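Local atomic coordinates of HmuY protein (Prevotella intermedia, PDB entry 6R2H), a protein that probably binds heme as a member of the HmuY family of hemophore-like proteins, and is captured here in its heme-free form. Residues 31-36 / 112-117; 69-74 / 166-171; 94-99 / 153-158; 117-120 / 124-127. One frame throughout, in Å; residues are numbered along the deposited sequence.

How the contacts relate
The four contacts run along one mainly beta chain whose larger antiparallel sheet reaches all of them. Contacts 1 and 2 join that sheet to the four-stranded one; their centres are about 20 Å apart, and they meet where H74 packs against I112 and V113. Contact 4 follows contact 1, sharing S117, with centres about 11 Å apart; probable hydrogen bonds from V114 N to G126 O (2.9 Å) and from G126 N to D115 O (3.0 Å) tie them together. Contact 3 lies about 12 Å from contact 2, on the neighbouring strand of the large sheet, and about 37 Å from contact 4 (between centres). No heme is present to mark its pocket.

Contact 1 of 4, residues 31-36 / 112-117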
loop_
_atom_site.group_PDB
_atom_site.type_symbol
_atom_site.label_atom_id
_atom_site.label_comp_id
_atom_site.label_asym_id
_atom_site.label_seq_id
_atom_site.Cartn_x
_atom_site.Cartn_y
_atom_site.Cartn_z
ATOM N N GLN A 31 -3.486 9.741 7.302
ATOM C CA GLN A 31 -3.176 11.058 6.762
ATOM C C GLN A 31 -3.589 11.136 5.292
ATOM O O GLN A 31 -3.496 10.141 4.591
ATOM C CB GLN A 31 -1.683 11.333 6.958
ATOM C CG GLN A 31 -1.260 12.752 6.620
ATOM C CD GLN A 31 0.214 12.944 6.878
ATOM O OE1 GLN A 31 1.061 12.640 6.039
ATOM N NE2 GLN A 31 0.545 13.453 8.054
ATOM N N ALA A 32 -4.030 12.313 4.828
ATOM C CA ALA A 32 -4.418 12.511 3.432
ATOM C C ALA A 32 -3.181 12.463 2.546
ATOM O O ALA A 32 -2.101 12.823 3.002
ATOM C CB ALA A 32 -5.121 13.841 3.252
ATOM N N GLU A 33 -3.357 12.017 1.298
ATOM C CA GLU A 33 -2.379 12.281 0.254
ATOM C C GLU A 33 -2.143 13.787 0.176
ATOM O O GLU A 33 -3.097 14.564 0.066
ATOM C CB GLU A 33 -2.891 11.811 -1.110
ATOM C CG GLU A 33 -1.949 12.170 -2.258
ATOM C CD GLU A 33 -0.517 11.693 -2.056
ATOM O OE1 GLU A 33 -0.318 10.485 -1.770
ATOM O OE2 GLU A 33 0.399 12.528 -2.159
ATOM N N LEU A 34 -0.869 14.188 0.198
ATOM C CA LEU A 34 -0.541 15.595 0.350
ATOM C C LEU A 34 -0.115 16.193 -0.978
ATOM O O LEU A 34 -0.084 17.413 -1.110
ATOM C CB LEU A 34 0.549 15.763 1.412
ATOM C CG LEU A 34 0.092 15.495 2.849
ATOM C CD1 LEU A 34 1.221 15.732 3.839
ATOM C CD2 LEU A 34 -1.133 16.329 3.208
ATOM N N GLY A 35 0.192 15.320 -1.944
ATOM C CA GLY A 35 0.771 15.701 -3.224
ATOM C C GLY A 35 -0.204 16.494 -4.090
ATOM O O GLY A 35 -1.416 16.451 -3.871
ATOM N N LYS A 36 0.364 17.244 -5.045
ATOM C CA LYS A 36 -0.434 18.007 -5.984
ATOM C C LYS A 36 -1.283 17.042 -6.808
ATOM O O LYS A 36 -0.869 15.912 -7.095
ATOM C CB LYS A 36 0.430 18.953 -6.821
ATOM C CG LYS A 36 1.363 18.313 -7.842
ATOM C CD LYS A 36 2.042 19.331 -8.742
ATOM C CE LYS A 36 3.322 18.823 -9.381
ATOM N NZ LYS A 36 4.447 19.775 -9.202
ATOM N N ILE A 112 -1.413 7.427 -8.158
ATOM C CA ILE A 112 -2.522 6.833 -7.429
ATOM C C ILE A 112 -3.784 7.640 -7.730
ATOM O O ILE A 112 -3.711 8.795 -8.155
ATOM C CB ILE A 112 -2.245 6.751 -5.908
ATOM C CG1 ILE A 112 -2.008 8.135 -5.291
ATOM C CG2 ILE A 112 -1.125 5.761 -5.576
ATOM C CD1 ILE A 112 -2.286 8.199 -3.795
ATOM N N VAL A 113 -4.939 7.015 -7.483
ATOM C CA VAL A 113 -6.222 7.680 -7.606
ATOM C C VAL A 113 -6.615 8.267 -6.256
ATOM O O VAL A 113 -6.840 7.508 -5.318
ATOM C CB VAL A 113 -7.298 6.702 -8.114
ATOM C CG1 VAL A 113 -8.670 7.361 -8.211
ATOM C CG2 VAL A 113 -6.899 6.131 -9.463
ATOM N N VAL A 114 -6.747 9.606 -6.195
ATOM C CA VAL A 114 -7.129 10.296 -4.965
ATOM C C VAL A 114 -8.601 10.715 -4.967
ATOM O O VAL A 114 -9.158 10.951 -3.898
ATOM C CB VAL A 114 -6.209 11.475 -4.585
ATOM C CG1 VAL A 114 -4.823 11.004 -4.180
ATOM C CG2 VAL A 114 -6.131 12.532 -5.670
ATOM N N ASP A 115 -9.223 10.837 -6.151
ATOM C CA ASP A 115 -10.591 11.331 -6.240
ATOM C C ASP A 115 -11.301 10.667 -7.413
ATOM O O ASP A 115 -10.951 10.908 -8.571
ATOM C CB ASP A 115 -10.653 12.851 -6.430
ATOM C CG ASP A 115 -12.051 13.448 -6.264
ATOM O OD1 ASP A 115 -13.044 12.680 -6.322
ATOM O OD2 ASP A 115 -12.143 14.681 -6.045
ATOM N N MET A 116 -12.327 9.860 -7.115
ATOM C CA MET A 116 -12.971 9.122 -8.194
ATOM C C MET A 116 -14.421 9.566 -8.364
ATOM O O MET A 116 -15.167 8.967 -9.136
ATOM C CB MET A 116 -12.863 7.604 -8.022
ATOM C CG MET A 116 -13.780 7.034 -6.985
ATOM S SD MET A 116 -13.712 5.245 -7.163
ATOM C CE MET A 116 -15.081 4.753 -6.110
ATOM N N SER A 117 -14.782 10.668 -7.703
ATOM C CA SER A 117 -16.169 11.107 -7.628
ATOM C C SER A 117 -16.721 11.546 -8.992
ATOM O O SER A 117 -17.931 11.527 -9.202
ATOM C CB SER A 117 -16.318 12.191 -6.602
ATOM O OG SER A 117 -15.767 13.402 -7.101
#
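E33 and V114 make the denser half of this contact: CG of E33 lies 3.6 Å from CG1 of V114, and CB of E33 is 3.7 Å from the same methyl. The two side chains cross at about a right angle, which sets the valine methyl against the aliphatic stem of the glutamate. E33 starts extended, with CG opposite the backbone N (chi1 175°), and then bends at chi2 (54°). Its carboxylate is thereby delivered to I112, whose CD1 sits 3.6 Å from OE1 of E33. Although buried among apolar groups, both carboxylate oxygens are engaged. OE1 is hydrogen-bonded to the indole NE1 of W18, and OE2 of E33 accepts from the backbone N of G35 at 2.8 Å, on the anti side and 17° out of the carboxylate plane. Held through both oxygens, the group should have little freedom to rotate.

Away from this buried patch the segments diverge. K36 at one end and M116 and S117 at the other are exposed, and the second segment turns off in an Asx turn: OD1 of D115 accepts from N of S117 at 3.0 Å and is also hydrogen-bonded to OG of S117 at 2.9 Å, both from the same face of its plane.

E33 directly follows strand 28-32, an outer strand of the four-stranded sheet, while I112 and V114 belong to strand 105-115 of the larger one. V128 on strand 124-132 touches both E33 and V114, and W18 of strand 17-21 packs on I112.

Contact 2 of 4, residues 69-74 / 166-171; sequences WDIAFH and ALIKFK
F73 and F170 meet rim to rim in the core of this all-beta fold, where the four-stranded sheet carrying strand 71-74 packs against the large sheet carrying strand 165-174. The strands are well separated, 12.6 Å between the CA atoms of the two phenylalanines, and only side chains bridge the gap. The rings come from opposite directions with their planes at 79° and centroids 5.9 Å apart, yet neither lies over the face of the other, so this is not a T-shaped stack. CZ of F73 reaches the edge of the F170 ring, near its plane, 3.6 Å from CE1 of F170.

Beside the rings, I71 and I168 reach toward each other tip to tip, their CD1 methyls 4.0 Å apart. In I71 the CG1 branch stands between backbone N and carbonyl carbon (chi1 67°) and extends straight on to the methyl that makes the touch.

F73 also touches I19 and I21 of strand 17-21, whereas F170 meets the rings of W139, F156 and F185. Within its own strand, F170 is covered on one face by I168, whose CG2 stands 3.6 Å above the ring plane, offset toward the rim.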
loop_
_atom_site.group_PDB
_atom_site.type_symbol
_atom_site.label_atom_id
_atom_site.label_comp_id
_atom_site.label_asym_id
_atom_site.label_seq_id
_atom_site.Cartn_x
_atom_site.Cartn_y
_atom_site.Cartn_z
ATOM N N TRP A 69 7.109 5.246 10.683
ATOM C CA TRP A 69 6.351 4.282 9.907
ATOM C C TRP A 69 7.313 3.454 9.067
ATOM O O TRP A 69 8.413 3.903 8.773
ATOM C CB TRP A 69 5.280 4.979 9.045
ATOM C CG TRP A 69 5.837 5.868 7.968
ATOM C CD1 TRP A 69 6.328 7.138 8.104
ATOM C CD2 TRP A 69 5.978 5.541 6.572
ATOM N NE1 TRP A 69 6.749 7.627 6.896
ATOM C CE2 TRP A 69 6.545 6.669 5.936
ATOM C CE3 TRP A 69 5.674 4.413 5.798
ATOM C CZ2 TRP A 69 6.814 6.689 4.566
ATOM C CZ3 TRP A 69 5.929 4.439 4.443
ATOM C CH2 TRP A 69 6.498 5.563 3.837
ATOM N N ASP A 70 6.860 2.259 8.661
ATOM C CA ASP A 70 7.653 1.331 7.873
ATOM C C ASP A 70 6.983 1.095 6.522
ATOM O O ASP A 70 7.659 1.142 5.490
ATOM C CB ASP A 70 7.882 0.035 8.650
ATOM C CG ASP A 70 8.604 0.285 9.954
ATOM O OD1 ASP A 70 9.723 0.846 9.891
ATOM O OD2 ASP A 70 8.015 -0.047 11.020
ATOM N N ILE A 71 5.666 0.822 6.564
ATOM C CA ILE A 71 4.866 0.583 5.371
ATOM C C ILE A 71 3.573 1.394 5.463
ATOM O O ILE A 71 3.136 1.771 6.557
ATOM C CB ILE A 71 4.585 -0.917 5.122
ATOM C CG1 ILE A 71 3.686 -1.529 6.202
ATOM C CG2 ILE A 71 5.877 -1.685 4.940
ATOM C CD1 ILE A 71 3.299 -2.979 5.984
ATOM N N ALA A 72 2.961 1.621 4.291
ATOM C CA ALA A 72 1.788 2.470 4.169
ATOM C C ALA A 72 0.857 1.924 3.091
ATOM O O ALA A 72 1.309 1.313 2.122
ATOM C CB ALA A 72 2.196 3.905 3.917
ATOM N N PHE A 73 -0.444 2.162 3.289
ATOM C CA PHE A 73 -1.479 1.670 2.397
ATOM C C PHE A 73 -2.430 2.797 2.011
ATOM O O PHE A 73 -2.812 3.620 2.842
ATOM C CB PHE A 73 -2.206 0.462 2.994
ATOM C CG PHE A 73 -1.325 -0.748 3.185
ATOM C CD1 PHE A 73 -1.137 -1.653 2.148
ATOM C CD2 PHE A 73 -0.660 -0.966 4.386
ATOM C CE1 PHE A 73 -0.324 -2.769 2.313
ATOM C CE2 PHE A 73 0.150 -2.083 4.550
ATOM C CZ PHE A 73 0.328 -2.973 3.511
ATOM N N HIS A 74 -2.759 2.816 0.718
ATOM C CA HIS A 74 -3.795 3.649 0.134
ATOM C C HIS A 74 -4.724 2.745 -0.675
ATOM O O HIS A 74 -4.363 2.306 -1.766
ATOM C CB HIS A 74 -3.167 4.745 -0.752
ATOM C CG HIS A 74 -4.145 5.367 -1.699
ATOM N ND1 HIS A 74 -4.283 4.950 -3.012
ATOM C CD2 HIS A 74 -5.040 6.364 -1.532
ATOM C CE1 HIS A 74 -5.210 5.675 -3.612
ATOM N NE2 HIS A 74 -5.688 6.549 -2.726
ATOM N N ALA A 166 11.047 -7.325 8.133
ATOM C CA ALA A 166 9.776 -7.921 8.517
ATOM C C ALA A 166 9.345 -9.031 7.561
ATOM O O ALA A 166 9.709 -9.048 6.385
ATOM C CB ALA A 166 8.723 -6.846 8.617
ATOM N N LEU A 167 8.533 -9.944 8.093
ATOM C CA LEU A 167 7.915 -11.005 7.315
ATOM C C LEU A 167 6.406 -10.905 7.518
ATOM O O LEU A 167 5.919 -11.016 8.646
ATOM C CB LEU A 167 8.446 -12.349 7.825
ATOM C CG LEU A 167 9.955 -12.584 7.714
ATOM C CD1 LEU A 167 10.347 -13.748 8.607
ATOM C CD2 LEU A 167 10.356 -12.868 6.270
ATOM N N ILE A 168 5.672 -10.682 6.422
ATOM C CA ILE A 168 4.277 -10.271 6.490
ATOM C C ILE A 168 3.433 -11.257 5.684
ATOM O O ILE A 168 3.761 -11.565 4.538
ATOM C CB ILE A 168 4.109 -8.819 5.965
ATOM C CG1 ILE A 168 5.004 -7.817 6.701
ATOM C CG2 ILE A 168 2.654 -8.367 5.933
ATOM C CD1 ILE A 168 5.214 -6.524 5.945
ATOM N N LYS A 169 2.320 -11.713 6.268
ATOM C CA LYS A 169 1.345 -12.496 5.530
ATOM C C LYS A 169 -0.014 -11.811 5.649
ATOM O O LYS A 169 -0.504 -11.611 6.758
ATOM C CB LYS A 169 1.332 -13.933 6.063
ATOM C CG LYS A 169 0.234 -14.848 5.533
ATOM C CD LYS A 169 0.239 -16.188 6.233
ATOM C CE LYS A 169 -0.859 -17.120 5.763
ATOM N NZ LYS A 169 -0.698 -17.420 4.323
ATOM N N PHE A 170 -0.602 -11.452 4.500
ATOM C CA PHE A 170 -1.861 -10.721 4.448
ATOM C C PHE A 170 -3.040 -11.656 4.708
ATOM O O PHE A 170 -3.042 -12.804 4.276
ATOM C CB PHE A 170 -1.948 -9.920 3.148
ATOM C CG PHE A 170 -0.970 -8.774 3.102
ATOM C CD1 PHE A 170 -1.309 -7.525 3.614
ATOM C CD2 PHE A 170 0.313 -8.951 2.592
ATOM C CE1 PHE A 170 -0.403 -6.472 3.588
ATOM C CE2 PHE A 170 1.227 -7.901 2.570
ATOM C CZ PHE A 170 0.866 -6.664 3.075
ATOM N N LYS A 171 -4.040 -11.146 5.432
ATOM C CA LYS A 171 -5.244 -11.900 5.763
ATOM C C LYS A 171 -6.456 -11.427 4.952
ATOM O O LYS A 171 -7.062 -12.238 4.274
ATOM C CB LYS A 171 -5.533 -11.892 7.270
ATOM C CG LYS A 171 -4.389 -12.303 8.191
ATOM C CD LYS A 171 -4.250 -13.807 8.408
ATOM C CE LYS A 171 -3.519 -14.523 7.285
ATOM N NZ LYS A 171 -3.962 -15.930 7.104
#

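Contact 3 of 4, residues 94-99 / 153-158; sequences NKINAL and GNVFAV
The touching parts of the two segments, I96 to L99 and V155 to V158, run in similar directions, their end-to-end lines 28° apart, but they do not pair as strands. The spacing is uneven: the CA atoms of I96 and V155 are 8.8 Å apart, whereas those of L99 and A157 approach to 5.9 Å.

At the close end L99 carries the contact. Its CG lies opposite the carbonyl carbon, beside the backbone N (chi1 -89°), which brings it to 3.9 Å from CB of A157. One branch continues over the backbone, placing CD2 of L99 3.6 Å from the carbonyl O of V158. The side chain of V158 itself points away, so this residue meets the leucine through its main chain.

Such apolar packing lays the irregular connection between strands 83-87 and 105-115 against the large antiparallel sheet, in which strand 155-160 lies between 83-87 and 165-174. L99 touches A165 and L167 on the latter strand as well, and Y104 farther along the connection packs on both L99 and A157.

The wider end is looser. There CG2 of I96 approaches CG1 of V155 at 4.4 Å, V155 being buried and I96 partly exposed. Outside this pair, the backbone O of I96 is hydrogen-bonded to NZ of K188.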
loop_
_atom_site.group_PDB
_atom_site.type_symbol
_atom_site.label_atom_id
_atom_site.label_comp_id
_atom_site.label_asym_id
_atom_site.label_seq_id
_atom_site.Cartn_x
_atom_site.Cartn_y
_atom_site.Cartn_z
ATOM N N ASN A 94 4.802 -19.378 10.207
ATOM C CA ASN A 94 5.460 -20.051 11.316
ATOM C C ASN A 94 6.662 -20.841 10.821
ATOM O O ASN A 94 7.462 -21.307 11.627
ATOM C CB ASN A 94 4.522 -20.979 12.077
ATOM C CG ASN A 94 3.498 -20.209 12.868
ATOM O OD1 ASN A 94 2.306 -20.427 12.687
ATOM N ND2 ASN A 94 3.962 -19.307 13.718
ATOM N N LYS A 95 6.775 -20.997 9.501
ATOM C CA LYS A 95 7.843 -21.814 8.958
ATOM C C LYS A 95 8.984 -20.927 8.461
ATOM O O LYS A 95 9.811 -21.392 7.677
ATOM C CB LYS A 95 7.307 -22.754 7.877
ATOM C CG LYS A 95 6.794 -24.105 8.365
ATOM C CD LYS A 95 6.437 -25.090 7.246
ATOM C CE LYS A 95 7.635 -25.647 6.495
ATOM N NZ LYS A 95 7.260 -26.696 5.511
ATOM N N ILE A 96 9.032 -19.661 8.912
ATOM C CA ILE A 96 10.083 -18.756 8.455
ATOM C C ILE A 96 10.374 -17.682 9.502
ATOM O O ILE A 96 9.445 -17.084 10.047
ATOM C CB ILE A 96 9.732 -18.161 7.073
ATOM C CG1 ILE A 96 10.872 -17.289 6.541
ATOM C CG2 ILE A 96 8.391 -17.428 7.104
ATOM C CD1 ILE A 96 10.849 -17.095 5.043
ATOM N N ASN A 97 11.669 -17.413 9.743
ATOM C CA ASN A 97 12.082 -16.530 10.826
ATOM C C ASN A 97 13.247 -15.630 10.430
ATOM O O ASN A 97 13.740 -14.866 11.251
ATOM C CB ASN A 97 12.454 -17.304 12.091
ATOM C CG ASN A 97 11.247 -17.622 12.942
ATOM O OD1 ASN A 97 10.733 -16.751 13.651
ATOM N ND2 ASN A 97 10.789 -18.864 12.865
ATOM N N ALA A 98 13.684 -15.743 9.175
ATOM C CA ALA A 98 14.667 -14.830 8.622
ATOM C C ALA A 98 14.319 -14.582 7.157
ATOM O O ALA A 98 13.609 -15.380 6.542
ATOM C CB ALA A 98 16.048 -15.416 8.778
ATOM N N LEU A 99 14.833 -13.472 6.613
ATOM C CA LEU A 99 14.659 -13.110 5.219
ATOM C C LEU A 99 15.530 -14.009 4.346
ATOM O O LEU A 99 16.709 -14.204 4.639
ATOM C CB LEU A 99 15.073 -11.647 5.059
ATOM C CG LEU A 99 13.973 -10.617 5.277
ATOM C CD1 LEU A 99 13.442 -10.682 6.692
ATOM C CD2 LEU A 99 14.503 -9.233 4.978
ATOM N N GLY A 153 -1.564 -15.486 -0.373
ATOM C CA GLY A 153 -1.187 -16.101 0.885
ATOM C C GLY A 153 0.306 -16.016 1.181
ATOM O O GLY A 153 0.733 -16.424 2.255
ATOM N N ASN A 154 1.087 -15.485 0.233
ATOM C CA ASN A 154 2.534 -15.575 0.304
ATOM C C ASN A 154 3.059 -14.658 1.392
ATOM O O ASN A 154 2.533 -13.564 1.582
ATOM C CB ASN A 154 3.192 -15.119 -0.995
ATOM C CG ASN A 154 2.661 -15.851 -2.208
ATOM O OD1 ASN A 154 1.452 -15.996 -2.406
ATOM N ND2 ASN A 154 3.574 -16.360 -3.015
ATOM N N VAL A 155 4.115 -15.108 2.076
ATOM C CA VAL A 155 4.814 -14.251 3.016
ATOM C C VAL A 155 5.665 -13.276 2.207
ATOM O O VAL A 155 6.395 -13.695 1.318
ATOM C CB VAL A 155 5.660 -15.053 4.029
ATOM C CG1 VAL A 155 6.453 -14.130 4.939
ATOM C CG2 VAL A 155 4.807 -16.003 4.863
ATOM N N PHE A 156 5.534 -11.982 2.513
ATOM C CA PHE A 156 6.367 -10.953 1.921
ATOM C C PHE A 156 7.533 -10.667 2.865
ATOM O O PHE A 156 7.328 -10.480 4.061
ATOM C CB PHE A 156 5.553 -9.676 1.678
ATOM C CG PHE A 156 4.532 -9.796 0.581
ATOM C CD1 PHE A 156 3.312 -10.409 0.810
ATOM C CD2 PHE A 156 4.807 -9.309 -0.688
ATOM C CE1 PHE A 156 2.382 -10.529 -0.212
ATOM C CE2 PHE A 156 3.882 -9.436 -1.712
ATOM C CZ PHE A 156 2.670 -10.041 -1.469
ATOM N N ALA A 157 8.748 -10.607 2.309
ATOM C CA ALA A 157 9.944 -10.223 3.041
ATOM C C ALA A 157 10.270 -8.765 2.738
ATOM O O ALA A 157 10.222 -8.363 1.580
ATOM C CB ALA A 157 11.085 -11.123 2.636
ATOM N N VAL A 158 10.586 -7.985 3.788
ATOM C CA VAL A 158 10.881 -6.556 3.688
ATOM C C VAL A 158 12.171 -6.233 4.454
ATOM O O VAL A 158 12.247 -6.497 5.657
ATOM C CB VAL A 158 9.718 -5.680 4.204
ATOM C CG1 VAL A 158 9.766 -4.281 3.616
ATOM C CG2 VAL A 158 8.363 -6.301 3.926
#

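Contact 4 of 4, residues 117-120 / 124-127; sequences SRMQ and VLGM
R118 and V124 are joined through their backbones: N of V124 donates to O of R118 at 3.1 Å with an N-H...O angle of 164°. The side chains of the same two residues lie alongside each other and point the same way. CG1 of V124 sits over one face of the guanidinium, offset toward its rim and 3.8 Å from NH1 of R118. M119 and L125 repeat this side-by-side habit, with CG of M119 4.0 Å from CD2 of L125. The methionine has CG opposite its backbone N (chi1 -164°) and stays extended beyond, running beside the leucine.

A water accepts from N of R118 at 3.0 Å; its bridge to O of V124 is doubtful, that leg being implausibly short. One shell farther out, NE of R118 forms a salt bridge with E122, which would steady the bent arginine chain, and F39 touches the same side chain.

R118 occupies the N-cap position of the short helix 119-122, which links the neighbouring antiparallel strands 105-115 and 124-132 of the large sheet. On its other flank, strand 124-132 pairs with strand 37-42: L125 is hydrogen-bonded to R40 through the backbone, V124 packs on K41, and L125 packs on Y42.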
loop_
_atom_site.group_PDB
_atom_site.type_symbol
_atom_site.label_atom_id
_atom_site.label_comp_id
_atom_site.label_asym_id
_atom_site.label_seq_id
_atom_site.Cartn_x
_atom_site.Cartn_y
_atom_site.Cartn_z
ATOM N N SER A 117 -14.782 10.668 -7.703
ATOM C CA SER A 117 -16.169 11.107 -7.628
ATOM C C SER A 117 -16.721 11.546 -8.992
ATOM O O SER A 117 -17.931 11.527 -9.202
ATOM C CB SER A 117 -16.318 12.191 -6.602
ATOM O OG SER A 117 -15.767 13.402 -7.101
ATOM N N ARG A 118 -15.844 11.943 -9.920
ATOM C CA ARG A 118 -16.305 12.467 -11.197
ATOM C C ARG A 118 -15.984 11.496 -12.329
ATOM O O ARG A 118 -15.936 11.897 -13.495
ATOM C CB ARG A 118 -15.653 13.818 -11.494
ATOM C CG ARG A 118 -16.083 14.938 -10.568
ATOM C CD ARG A 118 -14.929 15.966 -10.723
ATOM N NE ARG A 118 -15.068 16.921 -11.825
ATOM C CZ ARG A 118 -14.086 17.714 -12.273
ATOM N NH1 ARG A 118 -12.880 17.676 -11.726
ATOM N NH2 ARG A 118 -14.314 18.569 -13.256
ATOM N N MET A 119 -15.780 10.220 -11.985
ATOM C CA MET A 119 -15.436 9.228 -12.990
ATOM C C MET A 119 -16.688 8.809 -13.763
ATOM O O MET A 119 -16.646 8.694 -14.989
ATOM C CB MET A 119 -14.755 7.995 -12.395
ATOM C CG MET A 119 -14.067 7.185 -13.468
ATOM S SD MET A 119 -13.768 5.467 -13.012
ATOM C CE MET A 119 -13.362 4.783 -14.620
ATOM N N GLN A 120 -17.793 8.594 -13.036
ATOM C CA GLN A 120 -19.061 8.187 -13.627
ATOM C C GLN A 120 -19.658 9.334 -14.438
ATOM O O GLN A 120 -20.104 9.134 -15.568
ATOM C CB GLN A 120 -20.053 7.738 -12.551
ATOM C CG GLN A 120 -21.167 6.865 -13.108
ATOM C CD GLN A 120 -20.793 5.402 -13.095
ATOM O OE1 GLN A 120 -19.622 5.029 -13.017
ATOM N NE2 GLN A 120 -21.806 4.552 -13.162
ATOM N N VAL A 124 -13.566 11.617 -15.403
ATOM C CA VAL A 124 -12.456 12.387 -14.859
ATOM C C VAL A 124 -11.978 11.727 -13.565
ATOM O O VAL A 124 -12.785 11.273 -12.753
ATOM C CB VAL A 124 -12.840 13.868 -14.626
ATOM C CG1 VAL A 124 -11.823 14.617 -13.765
ATOM C CG2 VAL A 124 -13.094 14.612 -15.929
ATOM N N LEU A 125 -10.654 11.695 -13.385
ATOM C CA LEU A 125 -10.031 11.209 -12.165
ATOM C C LEU A 125 -9.004 12.221 -11.669
ATOM O O LEU A 125 -8.222 12.747 -12.474
ATOM C CB LEU A 125 -9.323 9.882 -12.466
ATOM C CG LEU A 125 -10.224 8.673 -12.691
ATOM C CD1 LEU A 125 -9.429 7.539 -13.321
ATOM C CD2 LEU A 125 -10.846 8.210 -11.380
ATOM N N GLY A 126 -9.010 12.438 -10.343
ATOM C CA GLY A 126 -7.911 13.076 -9.638
ATOM C C GLY A 126 -6.800 12.071 -9.346
ATOM O O GLY A 126 -7.013 11.081 -8.648
ATOM N N MET A 127 -5.612 12.358 -9.891
ATOM C CA MET A 127 -4.440 11.502 -9.809
ATOM C C MET A 127 -3.330 12.257 -9.088
ATOM O O MET A 127 -3.194 13.464 -9.284
ATOM C CB MET A 127 -3.934 11.232 -11.228
ATOM C CG MET A 127 -4.940 10.522 -12.110
ATOM S SD MET A 127 -4.973 8.752 -11.757
ATOM C CE MET A 127 -6.514 8.693 -10.848
HETATM O O HOH W 1 -12.929 12.250 -10.456
#